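Local structure of endoglucanase, glycoside hydrolase family 5 protein (5IHS) at residues F58-M63 with D100-K105; M88-D93 with I122-H127; T203-N208 with M240-F245. The protein probably hydrolyses internal beta-1,4-glucosidic bonds of cellulose, as an endoglucanase of a bacterium that grows on crystalline cellulose. All blocks are in the same frame, centred on the assembly; numbering follows the deposited sequence. Where two conformers were deposited one is given.

In the fold
All three contacts belong to one (beta/alpha)8 barrel. Interaction 1 joins the loop after strand 53-57 to helix 99-116, and interaction 2 pairs strand 83-89 with strand 119-125, the two strands that this helix connects. Their segments alternate along the chain and their centres are about 9 Å apart. They touch directly: S60 OG meets G89 N, and Q61 reaches M92. Interaction 3 comes later in the chain, where helix 202-207 packs on the turn between helix 228-239 and strand 244-249, its centre about 30 Å from that of interaction 1 and about 24 Å from that of interaction 2. Interactions 1 and 3 thus lie on opposite sides of the chain's centre.

Interaction 1 of 3, residues F58-M63 with D100-K105; sequences FWSQWM and DTEKMK
The loop F58-M63 folds into a tight turn, with W62 N and M63 N both hydrogen-bonded to the carbonyl oxygen of W59, and it approaches the helix D100-K105 most closely at S60 and E102, whose CA atoms are 6.6 Å apart. E102 is bent at chi2 so that its carboxylate turns back to the loop, whereas K105, one turn on, runs extended beyond CG and arrives beside it. In S60, OG lies between its own N and carbonyl carbon (chi1 58°) and donates to E102 OE1 at 2.6 Å. That bond uses the anti lone pair of OE1, away from the second oxygen. K105 NZ faces both oxygens, on the syn lone pair of E102 OE2 at 2.8 Å in a salt bridge, with a weak bond to OE1. The same NZ donates to S60 O at 2.9 Å, but from above the carbonyl plane, 44° out of it. S60 is therefore held by its hydroxyl and its carbonyl at once, and the salt bridge probably helps to hold E102 and K105 in place. Q61 CB lies alongside E102 OE1 at 3.8 Å before the rest of the Q61 side chain turns away, its NE2 hydrogen-bonding to M92 O. S60 OG also accepts from G89 N, and E102 and S60 both pack on M88 of strand 83-89. This ties the loop after the first barrel strand to the helix that follows the second, an arrangement of the (beta/alpha)8 barrel of glycoside hydrolase family 5.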
loop_
_atom_site.group_PDB
_atom_site.type_symbol
_atom_site.label_atom_id
_atom_site.label_comp_id
_atom_site.label_asym_id
_atom_site.label_seq_id
_atom_site.Cartn_x
_atom_site.Cartn_y
_atom_site.Cartn_z
ATOM N N PHE A 58 6.175 7.361 4.166
ATOM C CA PHE A 58 7.490 7.177 3.562
ATOM C C PHE A 58 8.301 6.230 4.443
ATOM O O PHE A 58 7.924 5.943 5.579
ATOM C CB PHE A 58 8.122 8.572 3.485
ATOM C CG PHE A 58 9.444 8.703 2.730
ATOM C CD1 PHE A 58 9.464 9.046 1.384
ATOM C CD2 PHE A 58 10.660 8.668 3.407
ATOM C CE1 PHE A 58 10.666 9.260 0.721
ATOM C CE2 PHE A 58 11.859 8.896 2.743
ATOM C CZ PHE A 58 11.860 9.192 1.409
ATOM N N TRP A 59 9.430 5.756 3.918
ATOM C CA TRP A 59 10.375 4.920 4.657
ATOM C C TRP A 59 10.387 5.229 6.151
ATOM O O TRP A 59 10.734 6.344 6.557
ATOM C CB TRP A 59 11.781 5.171 4.137
ATOM C CG TRP A 59 12.049 4.778 2.723
ATOM C CD1 TRP A 59 11.828 5.509 1.588
ATOM C CD2 TRP A 59 12.674 3.571 2.306
ATOM N NE1 TRP A 59 12.271 4.812 0.493
ATOM C CE2 TRP A 59 12.788 3.611 0.907
ATOM C CE3 TRP A 59 13.150 2.452 2.992
ATOM C CZ2 TRP A 59 13.373 2.572 0.179
ATOM C CZ3 TRP A 59 13.731 1.428 2.276
ATOM C CH2 TRP A 59 13.839 1.493 0.886
ATOM N N SER A 60 10.079 4.231 6.978
ATOM C CA SER A 60 9.900 4.455 8.404
ATOM C C SER A 60 11.166 4.949 9.092
ATOM O O SER A 60 11.074 5.677 10.090
ATOM C CB SER A 60 9.430 3.165 9.069
ATOM O OG SER A 60 10.326 2.087 8.864
ATOM N N GLN A 61 12.346 4.552 8.612
ATOM C CA GLN A 61 13.565 4.966 9.304
ATOM C C GLN A 61 13.960 6.406 8.991
ATOM O O GLN A 61 14.790 6.980 9.708
ATOM C CB GLN A 61 14.724 3.982 9.053
ATOM C CG GLN A 61 15.381 4.024 7.679
ATOM C CD GLN A 61 14.732 3.083 6.676
ATOM O OE1 GLN A 61 13.501 3.057 6.529
ATOM N NE2 GLN A 61 15.553 2.303 5.977
ATOM N N TRP A 62 13.367 7.008 7.960
ATOM C CA TRP A 62 13.733 8.348 7.531
ATOM C C TRP A 62 12.624 9.381 7.696
ATOM O O TRP A 62 12.930 10.576 7.770
ATOM C CB TRP A 62 14.213 8.319 6.073
ATOM C CG TRP A 62 15.459 7.486 5.897
ATOM C CD1 TRP A 62 16.530 7.417 6.739
ATOM C CD2 TRP A 62 15.737 6.585 4.823
ATOM N NE1 TRP A 62 17.457 6.530 6.254
ATOM C CE2 TRP A 62 16.996 6.008 5.077
ATOM C CE3 TRP A 62 15.045 6.208 3.670
ATOM C CZ2 TRP A 62 17.575 5.076 4.222
ATOM C CZ3 TRP A 62 15.622 5.281 2.822
ATOM C CH2 TRP A 62 16.877 4.730 3.100
ATOM N N MET A 63 11.365 8.955 7.790
ATOM C CA MET A 63 10.232 9.850 8.018
ATOM C C MET A 63 9.358 9.319 9.145
ATOM O O MET A 63 8.133 9.450 9.132
ATOM C CB MET A 63 9.442 10.067 6.730
ATOM C CG MET A 63 10.159 10.899 5.686
ATOM S SD MET A 63 10.168 12.650 6.091
ATOM C CE MET A 63 11.478 13.183 4.987
ATOM N N ASP A 100 13.240 -3.476 16.869
ATOM C CA ASP A 100 12.253 -2.993 17.831
ATOM C C ASP A 100 11.757 -1.597 17.473
ATOM O O ASP A 100 10.554 -1.321 17.547
ATOM C CB ASP A 100 12.847 -3.007 19.237
ATOM C CG ASP A 100 13.167 -4.409 19.715
ATOM O OD1 ASP A 100 12.410 -5.337 19.365
ATOM O OD2 ASP A 100 14.168 -4.584 20.445
ATOM N N THR A 101 12.666 -0.704 17.078
ATOM C CA THR A 101 12.271 0.665 16.765
ATOM C C THR A 101 11.359 0.712 15.542
ATOM O O THR A 101 10.344 1.414 15.537
ATOM C CB THR A 101 13.518 1.519 16.546
ATOM O OG1 THR A 101 14.296 1.524 17.747
ATOM C CG2 THR A 101 13.154 2.948 16.177
ATOM N N GLU A 102 11.707 -0.019 14.487
ATOM C CA GLU A 102 10.910 0.075 13.269
ATOM C C GLU A 102 9.574 -0.640 13.428
ATOM O O GLU A 102 8.547 -0.150 12.949
ATOM C CB GLU A 102 11.710 -0.414 12.062
ATOM C CG GLU A 102 12.961 0.438 11.782
ATOM C CD GLU A 102 12.688 1.949 11.782
ATOM O OE1 GLU A 102 11.856 2.415 10.974
ATOM O OE2 GLU A 102 13.289 2.664 12.615
ATOM N N LYS A 103 9.557 -1.782 14.113
ATOM C CA LYS A 103 8.293 -2.457 14.375
ATOM C C LYS A 103 7.381 -1.591 15.235
ATOM O O LYS A 103 6.164 -1.577 15.032
ATOM C CB LYS A 103 8.577 -3.801 15.046
ATOM C CG LYS A 103 7.376 -4.622 15.461
ATOM C CD LYS A 103 7.855 -5.858 16.245
ATOM C CE LYS A 103 6.745 -6.545 17.035
ATOM N NZ LYS A 103 7.209 -7.690 17.859
ATOM N N MET A 104 7.950 -0.852 16.195
ATOM C CA MET A 104 7.141 0.030 17.029
ATOM C C MET A 104 6.401 1.061 16.185
ATOM O O MET A 104 5.215 1.330 16.418
ATOM C CB MET A 104 8.038 0.729 18.058
ATOM C CG MET A 104 7.317 1.733 18.944
ATOM S SD MET A 104 8.424 2.851 19.826
ATOM C CE MET A 104 9.051 3.844 18.460
ATOM N N LYS A 105 7.095 1.670 15.213
ATOM C CA LYS A 105 6.471 2.675 14.356
ATOM C C LYS A 105 5.321 2.072 13.565
ATOM O O LYS A 105 4.260 2.697 13.415
ATOM C CB LYS A 105 7.502 3.261 13.392
ATOM C CG LYS A 105 8.594 4.066 14.043
ATOM C CD LYS A 105 9.698 4.366 13.042
ATOM C CE LYS A 105 10.865 5.075 13.679
ATOM N NZ LYS A 105 12.002 5.127 12.748
#

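Interaction 2 of 3, residues M88-D93 with I122-H127; sequences MGVEMD and IDYHSH
Water 1 is the best-held polar atom, gripped by three hydrogen bonds: it accepts from E91 N at 2.9 Å and donates to E91 OE1 and to H125 O. Bent at chi2, E91 brings its carboxylate back over S126 and H127. On syn lone pairs, OE1 takes a nearly straight bond (164°) from H127 N, and OE2 receives S126 OG at a very short 2.4 Å in the conformer given; S126 OG also bonds to E128 N. Behind this, two strands of the barrel's beta-alpha-beta unit 83-89, 99-116, 119-125 pair in parallel, M88 N donating to D123 O and H125 N to M88 O at 2.8 Å. Beyond the strand end, V90 CG2 sits over the centre of the Y124 ring, 3.5 Å from the centroid, a CH-pi contact, while M88 CE meets Y124 CD1 obliquely. On the other face, H125 ND1 donates to D123 OD2 at 2.6 Å, nearly in the ring plane, which helps to fix an imidazole that also meets W59 and W282. With donors on both oxygens, E91 may well be ionised; D123 may favour a charged H125, though its long, weak ion pair with R85 would partly offset this.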
loop_
_atom_site.group_PDB
_atom_site.type_symbol
_atom_site.label_atom_id
_atom_site.label_comp_id
_atom_site.label_asym_id
_atom_site.label_seq_id
_atom_site.Cartn_x
_atom_site.Cartn_y
_atom_site.Cartn_z
ATOM N N MET A 88 7.625 0.078 6.225
ATOM C CA MET A 88 8.701 -0.237 7.155
ATOM C C MET A 88 9.982 -0.535 6.381
ATOM O O MET A 88 10.090 -1.555 5.691
ATOM C CB MET A 88 8.334 -1.434 8.023
ATOM C CG MET A 88 9.333 -1.603 9.156
ATOM S SD MET A 88 9.127 -3.056 10.189
ATOM C CE MET A 88 9.495 -4.344 9.001
ATOM N N GLY A 89 10.971 0.348 6.501
ATOM C CA GLY A 89 12.249 0.088 5.863
ATOM C C GLY A 89 12.908 -1.144 6.457
ATOM O O GLY A 89 12.826 -1.396 7.658
ATOM N N VAL A 90 13.553 -1.923 5.595
ATOM C CA VAL A 90 14.145 -3.204 5.968
ATOM C C VAL A 90 15.676 -3.130 5.927
ATOM O O VAL A 90 16.339 -3.333 6.946
ATOM C CB VAL A 90 13.587 -4.338 5.078
ATOM C CG1 VAL A 90 14.248 -5.659 5.380
ATOM C CG2 VAL A 90 12.081 -4.431 5.260
ATOM N N GLU A 91 16.241 -2.820 4.759
ATOM C CA GLU A 91 17.654 -2.542 4.572
ATOM C C GLU A 91 17.946 -1.082 4.957
ATOM O O GLU A 91 17.042 -0.309 5.288
ATOM C CB GLU A 91 18.028 -2.843 3.111
ATOM C CG GLU A 91 17.717 -4.302 2.641
ATOM C CD GLU A 91 16.323 -4.516 2.022
ATOM O OE1 GLU A 91 15.874 -3.719 1.153
ATOM O OE2 GLU A 91 15.679 -5.532 2.380
ATOM N N MET A 92 19.227 -0.709 4.931
ATOM C CA MET A 92 19.660 0.679 5.116
ATOM C C MET A 92 19.198 1.264 6.454
ATOM O O MET A 92 18.495 2.277 6.513
ATOM C CB MET A 92 19.207 1.553 3.944
ATOM C CG MET A 92 19.824 1.152 2.612
ATOM S SD MET A 92 19.069 1.971 1.195
ATOM C CE MET A 92 17.415 1.287 1.245
ATOM N N ASP A 93 19.651 0.634 7.537
ATOM C CA ASP A 93 19.373 1.102 8.896
ATOM C C ASP A 93 17.888 1.037 9.234
ATOM O O ASP A 93 17.374 1.861 9.991
ATOM C CB ASP A 93 19.919 2.513 9.141
ATOM C CG ASP A 93 21.433 2.561 9.161
ATOM O OD1 ASP A 93 22.053 1.672 9.786
ATOM O OD2 ASP A 93 22.000 3.490 8.548
ATOM N N ILE A 122 0.513 -3.232 6.188
ATOM C CA ILE A 122 1.805 -3.466 6.820
ATOM C C ILE A 122 2.764 -3.831 5.691
ATOM O O ILE A 122 2.729 -4.955 5.191
ATOM C CB ILE A 122 1.725 -4.578 7.870
ATOM C CG1 ILE A 122 0.754 -4.204 8.995
ATOM C CG2 ILE A 122 3.117 -4.897 8.427
ATOM C CD1 ILE A 122 0.479 -5.331 9.956
ATOM N N ASP A 123 3.608 -2.872 5.274
ATOM C CA ASP A 123 4.490 -3.006 4.112
ATOM C C ASP A 123 5.932 -3.270 4.537
ATOM O O ASP A 123 6.579 -2.428 5.179
ATOM C CB ASP A 123 4.372 -1.737 3.265
ATOM C CG ASP A 123 5.532 -1.496 2.303
ATOM O OD1 ASP A 123 6.115 -2.452 1.754
ATOM O OD2 ASP A 123 5.814 -0.269 2.089
ATOM N N TYR A 124 6.432 -4.449 4.166
ATOM C CA TYR A 124 7.836 -4.827 4.321
ATOM C C TYR A 124 8.577 -4.162 3.168
ATOM O O TYR A 124 8.621 -4.675 2.046
ATOM C CB TYR A 124 7.945 -6.344 4.298
ATOM C CG TYR A 124 9.205 -6.921 4.895
ATOM C CD1 TYR A 124 9.407 -6.906 6.276
ATOM C CD2 TYR A 124 10.183 -7.498 4.106
ATOM C CE1 TYR A 124 10.547 -7.442 6.842
ATOM C CE2 TYR A 124 11.330 -8.044 4.672
ATOM C CZ TYR A 124 11.504 -8.006 6.041
ATOM O OH TYR A 124 12.626 -8.534 6.640
ATOM N N HIS A 125 9.128 -2.980 3.448
ATOM C CA HIS A 125 9.544 -2.052 2.398
ATOM C C HIS A 125 10.981 -2.362 1.989
ATOM O O HIS A 125 11.936 -1.658 2.323
ATOM C CB HIS A 125 9.337 -0.609 2.840
ATOM C CG HIS A 125 9.240 0.346 1.699
ATOM N ND1 HIS A 125 8.075 0.531 0.988
ATOM C CD2 HIS A 125 10.169 1.160 1.142
ATOM C CE1 HIS A 125 8.285 1.438 0.054
ATOM N NE2 HIS A 125 9.549 1.831 0.117
ATOM N N SER A 126 11.100 -3.466 1.256
ATOM C CA SER A 126 12.368 -4.053 0.856
ATOM C C SER A 126 12.463 -4.206 -0.656
ATOM O O SER A 126 11.459 -4.405 -1.347
ATOM C CB SER A 126 12.514 -5.443 1.485
ATOM O OG SER A 126 13.721 -6.082 1.102
ATOM N N HIS A 127 13.710 -4.150 -1.143
ATOM C CA HIS A 127 14.082 -4.485 -2.515
ATOM C C HIS A 127 14.815 -5.819 -2.616
ATOM O O HIS A 127 15.262 -6.184 -3.709
ATOM C CB HIS A 127 14.982 -3.395 -3.119
ATOM C CG HIS A 127 14.310 -2.073 -3.317
ATOM N ND1 HIS A 127 13.161 -1.922 -4.058
ATOM C CD2 HIS A 127 14.639 -0.835 -2.871
ATOM C CE1 HIS A 127 12.813 -0.644 -4.059
ATOM N NE2 HIS A 127 13.702 0.040 -3.360
HETATM O O HOH W 1 14.640 -1.731 2.560
#

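Interaction 3 of 3, residues T203-N208 with M240-F245; sequences TEAAAN and MGIALF
Apolar packing carries most of this contact, and A206 is at its middle. Its CB, on the side of helix T203-A207 that faces the turn, is wedged between two side chains: M240 CB touches it at 3.6 Å, and I242 CD1 comes equally close. I242 reaches there with CG1 between its own N and carbonyl carbon (chi1 62°) and the chain extended to CD1, while CG2 lies along the helix near A206 CA. M240 goes round the other way. Its chain is bent at chi3 (74°), so the methyl turns back along the helix: CE touches A207 CB at 3.7 Å and rests at 3.4 Å from A207 N. The same CE is 3.5 Å from T203 O, so this methyl lies against the backbone hydrogen bond that A207 N makes to T203 O.

Polar contact runs through solvent. Water 2 donates to both A206 O and M240 O, each at 2.7 Å, and so bridges the end of the helix to the turn. At the edge of the contact, T203 OG1 hydrogen-bonds to E233 OE2 of helix 228-239.

The backbone also shapes the turn. G241 takes positive phi (105°) just after helix 228-239, closing it in a Schellman motif and bringing I242 round onto A206 as the chain heads for strand 244-249. Y217 of strand 215-221 and P209 also pack on I242. The chemistry implies a joint held by methyl and methylene groups, with one water taking up two carbonyls that could not bond to each other.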
loop_
_atom_site.group_PDB
_atom_site.type_symbol
_atom_site.label_atom_id
_atom_site.label_comp_id
_atom_site.label_asym_id
_atom_site.label_seq_id
_atom_site.Cartn_x
_atom_site.Cartn_y
_atom_site.Cartn_z
ATOM N N THR A 203 2.121 -9.570 -15.136
ATOM C CA THR A 203 1.777 -10.722 -15.975
ATOM C C THR A 203 2.585 -11.967 -15.615
ATOM O O THR A 203 2.124 -13.086 -15.862
ATOM C CB THR A 203 1.954 -10.433 -17.463
ATOM O OG1 THR A 203 3.307 -10.039 -17.731
ATOM C CG2 THR A 203 0.977 -9.380 -17.943
ATOM N N GLU A 204 3.794 -11.811 -15.065
ATOM C CA GLU A 204 4.573 -12.993 -14.699
ATOM C C GLU A 204 3.944 -13.706 -13.509
ATOM O O GLU A 204 3.904 -14.944 -13.460
ATOM C CB GLU A 204 6.027 -12.616 -14.410
ATOM C CG GLU A 204 6.724 -12.020 -15.605
ATOM C CD GLU A 204 8.163 -11.602 -15.360
ATOM O OE1 GLU A 204 8.575 -11.463 -14.180
ATOM O OE2 GLU A 204 8.872 -11.405 -16.371
ATOM N N ALA A 205 3.439 -12.937 -12.540
ATOM C CA ALA A 205 2.693 -13.522 -11.434
ATOM C C ALA A 205 1.393 -14.137 -11.937
ATOM O O ALA A 205 0.994 -15.215 -11.483
ATOM C CB ALA A 205 2.430 -12.454 -10.367
ATOM N N ALA A 206 0.726 -13.471 -12.882
ATOM C CA ALA A 206 -0.538 -13.987 -13.397
ATOM C C ALA A 206 -0.345 -15.323 -14.100
ATOM O O ALA A 206 -1.256 -16.164 -14.095
ATOM C CB ALA A 206 -1.172 -12.973 -14.342
ATOM N N ALA A 207 0.828 -15.532 -14.710
ATOM C CA ALA A 207 1.123 -16.784 -15.397
ATOM C C ALA A 207 1.454 -17.916 -14.437
ATOM O O ALA A 207 1.330 -19.087 -14.811
ATOM C CB ALA A 207 2.291 -16.588 -16.364
ATOM N N ASN A 208 1.895 -17.603 -13.224
ATOM C CA ASN A 208 2.230 -18.615 -12.227
ATOM C C ASN A 208 1.815 -18.102 -10.861
ATOM O O ASN A 208 2.661 -17.813 -9.997
ATOM C CB ASN A 208 3.717 -18.949 -12.257
ATOM C CG ASN A 208 4.080 -20.047 -11.277
ATOM O OD1 ASN A 208 3.231 -20.849 -10.858
ATOM N ND2 ASN A 208 5.344 -20.084 -10.896
ATOM N N MET A 240 -5.782 -12.725 -17.165
ATOM C CA MET A 240 -5.289 -14.015 -16.720
ATOM C C MET A 240 -5.851 -14.398 -15.355
ATOM O O MET A 240 -5.559 -15.496 -14.864
ATOM C CB MET A 240 -3.741 -13.993 -16.720
ATOM C CG MET A 240 -3.059 -13.738 -18.128
ATOM S SD MET A 240 -1.315 -13.121 -18.200
ATOM C CE MET A 240 -0.456 -14.615 -17.753
ATOM N N GLY A 241 -6.630 -13.511 -14.725
ATOM C CA GLY A 241 -7.470 -13.862 -13.591
ATOM C C GLY A 241 -7.015 -13.432 -12.210
ATOM O O GLY A 241 -7.661 -13.820 -11.225
ATOM N N ILE A 242 -5.939 -12.648 -12.090
ATOM C CA ILE A 242 -5.466 -12.234 -10.769
ATOM C C ILE A 242 -6.025 -10.866 -10.387
ATOM O O ILE A 242 -6.553 -10.126 -11.227
ATOM C CB ILE A 242 -3.925 -12.284 -10.629
ATOM C CG1 ILE A 242 -3.232 -11.334 -11.608
ATOM C CG2 ILE A 242 -3.410 -13.715 -10.778
ATOM C CD1 ILE A 242 -1.743 -11.087 -11.286
ATOM N N ALA A 243 -5.905 -10.531 -9.106
ATOM C CA ALA A 243 -6.320 -9.248 -8.564
ATOM C C ALA A 243 -5.092 -8.420 -8.216
ATOM O O ALA A 243 -4.136 -8.923 -7.613
ATOM C CB ALA A 243 -7.173 -9.450 -7.302
ATOM N N LEU A 244 -5.126 -7.148 -8.591
ATOM C CA LEU A 244 -4.029 -6.215 -8.386
ATOM C C LEU A 244 -4.390 -5.209 -7.301
ATOM O O LEU A 244 -5.560 -4.855 -7.124
ATOM C CB LEU A 244 -3.754 -5.441 -9.676
ATOM C CG LEU A 244 -3.511 -6.307 -10.917
ATOM C CD1 LEU A 244 -3.252 -5.440 -12.128
ATOM C CD2 LEU A 244 -2.351 -7.277 -10.693
ATOM N N PHE A 245 -3.365 -4.710 -6.606
ATOM C CA PHE A 245 -3.509 -3.635 -5.625
ATOM C C PHE A 245 -2.364 -2.655 -5.868
ATOM O O PHE A 245 -1.192 -3.051 -5.850
ATOM C CB PHE A 245 -3.445 -4.236 -4.210
ATOM C CG PHE A 245 -3.950 -3.340 -3.083
ATOM C CD1 PHE A 245 -3.560 -2.018 -2.922
ATOM C CD2 PHE A 245 -4.812 -3.870 -2.131
ATOM C CE1 PHE A 245 -4.031 -1.249 -1.870
ATOM C CE2 PHE A 245 -5.281 -3.096 -1.074
ATOM C CZ PHE A 245 -4.876 -1.796 -0.947
HETATM O O HOH W 2 -3.751 -16.443 -13.166
#